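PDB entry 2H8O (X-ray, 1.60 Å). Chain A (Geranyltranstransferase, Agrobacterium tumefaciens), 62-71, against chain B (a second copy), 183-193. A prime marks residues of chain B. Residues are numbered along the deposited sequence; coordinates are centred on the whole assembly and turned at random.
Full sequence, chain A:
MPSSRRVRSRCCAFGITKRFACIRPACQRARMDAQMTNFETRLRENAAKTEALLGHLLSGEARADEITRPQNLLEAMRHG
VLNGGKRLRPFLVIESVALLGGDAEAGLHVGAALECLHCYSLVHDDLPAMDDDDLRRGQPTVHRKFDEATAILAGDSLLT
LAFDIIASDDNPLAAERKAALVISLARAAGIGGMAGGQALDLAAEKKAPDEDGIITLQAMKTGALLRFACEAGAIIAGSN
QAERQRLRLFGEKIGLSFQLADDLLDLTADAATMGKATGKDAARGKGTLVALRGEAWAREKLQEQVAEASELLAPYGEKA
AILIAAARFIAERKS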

# COMPACT_ATOMS: atom_id res chain seq x y z
N ALA A 62 -17.15 -10.14 -2.58
CA ALA A 62 -15.76 -10.54 -2.48
C ALA A 62 -15.24 -10.93 -3.86
O ALA A 62 -15.93 -11.57 -4.64
N ARG A 63 -14.02 -10.50 -4.15
CA ARG A 63 -13.32 -10.88 -5.35
C ARG A 63 -12.57 -12.20 -5.15
O ARG A 63 -12.44 -12.69 -4.02
N ALA A 64 -12.06 -12.75 -6.25
CA ALA A 64 -11.15 -13.88 -6.14
C ALA A 64 -10.06 -13.54 -5.12
O ALA A 64 -9.52 -12.43 -5.10
N ASP A 65 -9.76 -14.47 -4.23
CA ASP A 65 -8.68 -14.31 -3.28
C ASP A 65 -9.02 -13.44 -2.06
O ASP A 65 -8.16 -13.23 -1.20
N GLU A 66 -10.24 -12.92 -2.02
CA GLU A 66 -10.77 -12.25 -0.84
C GLU A 66 -11.71 -13.19 -0.13
O GLU A 66 -12.47 -13.95 -0.77
N ILE A 67 -11.72 -13.11 1.19
CA ILE A 67 -12.54 -14.00 1.98
C ILE A 67 -13.96 -13.42 2.09
O ILE A 67 -14.95 -14.05 1.67
N THR A 68 -14.07 -12.21 2.63
CA THR A 68 -15.32 -11.45 2.61
C THR A 68 -14.96 -9.98 2.74
O THR A 68 -13.84 -9.69 3.13
N ARG A 69 -15.87 -9.07 2.38
CA ARG A 69 -15.64 -7.63 2.56
C ARG A 69 -16.50 -7.11 3.71
O ARG A 69 -17.73 -6.99 3.56
N PRO A 70 -15.90 -6.84 4.88
CA PRO A 70 -16.72 -6.37 6.00
C PRO A 70 -17.42 -5.08 5.69
O PRO A 70 -16.80 -4.13 5.20
N GLN A 71 -18.71 -5.04 5.97
CA GLN A 71 -19.52 -3.97 5.44
C GLN A 71 -19.18 -2.60 6.06
O GLN A 71 -19.15 -1.60 5.36
N ILE B 183 -1.11 -8.54 -7.00
CA ILE B 183 -2.54 -8.88 -6.82
C ILE B 183 -2.70 -9.75 -5.58
O ILE B 183 -3.52 -9.47 -4.71
N SER B 184 -1.91 -10.82 -5.48
CA SER B 184 -2.05 -11.77 -4.38
C SER B 184 -1.82 -11.09 -3.03
O SER B 184 -2.55 -11.33 -2.05
N LEU B 185 -0.79 -10.25 -2.97
CA LEU B 185 -0.47 -9.57 -1.71
C LEU B 185 -1.54 -8.54 -1.32
O LEU B 185 -2.00 -8.50 -0.18
N ALA B 186 -2.01 -7.78 -2.30
CA ALA B 186 -3.04 -6.78 -2.07
C ALA B 186 -4.35 -7.42 -1.61
O ALA B 186 -5.00 -6.89 -0.69
N ARG B 187 -4.70 -8.56 -2.22
CA ARG B 187 -5.92 -9.26 -1.83
C ARG B 187 -5.77 -9.84 -0.44
O ARG B 187 -6.69 -9.75 0.36
N ALA B 188 -4.59 -10.40 -0.14
CA ALA B 188 -4.34 -10.98 1.18
C ALA B 188 -4.29 -9.93 2.29
O ALA B 188 -4.59 -10.24 3.45
N ALA B 189 -3.89 -8.70 1.93
CA ALA B 189 -3.61 -7.66 2.92
C ALA B 189 -4.74 -6.66 3.19
O ALA B 189 -4.75 -6.01 4.25
N GLY B 190 -5.67 -6.56 2.25
CA GLY B 190 -6.65 -5.47 2.20
C GLY B 190 -8.01 -5.81 2.78
O GLY B 190 -8.12 -6.59 3.73
N ILE B 191 -9.02 -5.16 2.23
CA ILE B 191 -10.42 -5.24 2.70
C ILE B 191 -10.88 -6.70 2.83
O ILE B 191 -11.64 -7.03 3.77
N GLY B 192 -10.47 -7.54 1.90
CA GLY B 192 -10.87 -8.97 1.93
C GLY B 192 -9.84 -9.90 2.57
O GLY B 192 -9.92 -11.11 2.42
N GLY B 193 -8.86 -9.31 3.24
CA GLY B 193 -7.78 -10.03 3.89
C GLY B 193 -7.47 -9.38 5.24
O GLY B 193 -8.37 -9.02 5.99

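Where the two backbones come nearest, the chain B residue has no side chain. Gly192′ lies with its CA 4.3 Å from Glu66 CA, and an ideal CB on it would sit 2.4 Å from Glu66 CB, a clash. The bare backbone lets the two loops meet directly: Ile67 N donates to Gly192′ O at 3.0 Å and almost linearly, while Gly192′ CA makes a CA-H...O contact with Thr68 O at 3.3 Å. Water 1 donates to both Asp65 O and Gly192′ O, so that one glycine carbonyl serves two donors.

The hydrogen bonds of the Glu66 carboxylate are made within its own chain. With chi1 m and chi2 t, Glu66 OE1 accepts from Arg63 N at 2.8 Å, across the type II turn, and from Arg69 NE at 2.7 Å, where a salt bridge forms; Glu66 OE2 takes Arg69 NH2 at 2.9 Å. Arg69 (m, t, t) makes this salt bridge, and Ile191′ CG2 lies over one face of its guanidinium, 4.0 Å from Arg69 NE. Ile191′, chi1 t and chi2 p, leaves its CA sideways, but its end comes nearer: Ile191′ CD1 lies 3.7 Å from Pro70 CD.

On the helix, Arg187′ points toward the turn and has the largest covered area. Its chi1 is m and its chi2 lies off any well at -95°. Arg187′ packs along the loop, Arg187′ CB 3.7 Å from Asp65 CB and Arg187′ CD 3.8 Å from Glu66 CG, and Arg187′ NH1 donates to Ala64 O at 2.8 Å. Arg63 CB covers one face of the guanidinium; NE and NH2 are satisfied elsewhere in the structure. Glu66 OE2 is 4.5 Å from Arg187′ NE, well out of the guanidinium plane, so charge alone links them.

Asp65, also pointing toward the helix with chi1 off-rotamer at -139°, reaches Ser184′ (chi1 t) through water 2, which donates to Asp65 OD2 at 2.6 Å and lies 2.7 Å from Ser184′ OG.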

# COMPACT_ATOMS: atom_id res chain seq x y z
CB ALA A 62 -15.60 -11.69 -1.51
CB ARG A 63 -12.33 -9.79 -5.75
CG ARG A 63 -12.94 -8.74 -6.64
CD ARG A 63 -14.17 -8.10 -6.06
NE ARG A 63 -14.57 -6.97 -6.89
CZ ARG A 63 -15.53 -6.11 -6.59
NH1 ARG A 63 -15.79 -5.11 -7.42
NH2 ARG A 63 -16.20 -6.21 -5.46
CB ALA A 64 -10.52 -14.22 -7.51
CB ASP A 65 -7.45 -13.72 -4.00
CG ASP A 65 -6.19 -14.33 -3.57
OD1 ASP A 65 -6.24 -15.07 -2.55
OD2 ASP A 65 -5.16 -14.11 -4.26
CB GLU A 66 -11.56 -11.01 -1.24
CG GLU A 66 -10.72 -9.91 -1.90
CD GLU A 66 -11.52 -8.68 -2.32
OE1 GLU A 66 -12.78 -8.74 -2.30
OE2 GLU A 66 -10.90 -7.64 -2.64
CB ILE A 67 -11.87 -14.28 3.32
CG1 ILE A 67 -10.58 -15.07 3.06
CG2 ILE A 67 -12.78 -15.06 4.23
CD1 ILE A 67 -9.61 -15.05 4.18
CB THR A 68 -16.24 -11.84 3.77
OG1 THR A 68 -17.58 -11.34 3.52
CG2 THR A 68 -15.73 -11.32 5.08
CB ARG A 69 -15.95 -6.87 1.27
CG ARG A 69 -14.99 -7.17 0.15
CD ARG A 69 -15.28 -6.34 -1.10
NE ARG A 69 -14.13 -6.37 -1.99
CZ ARG A 69 -13.83 -5.44 -2.90
NH1 ARG A 69 -14.61 -4.39 -3.11
NH2 ARG A 69 -12.71 -5.58 -3.61
CB PRO A 70 -15.72 -6.20 7.15
CG PRO A 70 -14.57 -7.07 6.79
CD PRO A 70 -14.50 -7.03 5.29
CB GLN A 71 -21.01 -4.34 5.58
CG GLN A 71 -21.83 -4.01 4.33
CD GLN A 71 -22.25 -2.57 4.30
OE1 GLN A 71 -22.75 -2.04 3.29
NE2 GLN A 71 -22.07 -1.90 5.44
CB ILE B 183 -3.14 -9.59 -8.07
CG1 ILE B 183 -3.06 -8.71 -9.32
CG2 ILE B 183 -4.59 -10.04 -7.80
CD1 ILE B 183 -3.19 -9.53 -10.60
CB SER B 184 -1.06 -12.92 -4.59
OG SER B 184 -1.21 -13.93 -3.62
CB LEU B 185 0.91 -8.91 -1.75
CG LEU B 185 1.35 -8.31 -0.42
CD1 LEU B 185 1.26 -9.33 0.74
CD2 LEU B 185 2.76 -7.72 -0.54
CB ALA B 186 -3.25 -5.94 -3.34
CB ARG B 187 -6.29 -10.36 -2.83
CG ARG B 187 -6.56 -9.82 -4.22
CD ARG B 187 -8.01 -9.53 -4.55
NE ARG B 187 -8.02 -8.87 -5.85
CZ ARG B 187 -8.17 -9.46 -7.03
NH1 ARG B 187 -8.42 -10.76 -7.11
NH2 ARG B 187 -8.12 -8.72 -8.14
CB ALA B 188 -3.03 -11.76 1.19
CB ALA B 189 -2.36 -6.90 2.49
CB ILE B 191 -11.40 -4.44 1.78
CG1 ILE B 191 -12.86 -4.57 2.25
CG2 ILE B 191 -11.26 -4.88 0.28
CD1 ILE B 191 -13.09 -4.03 3.62
O HOH W 1 -7.86 -13.04 1.47
O HOH W 2 -3.04 -15.60 -4.64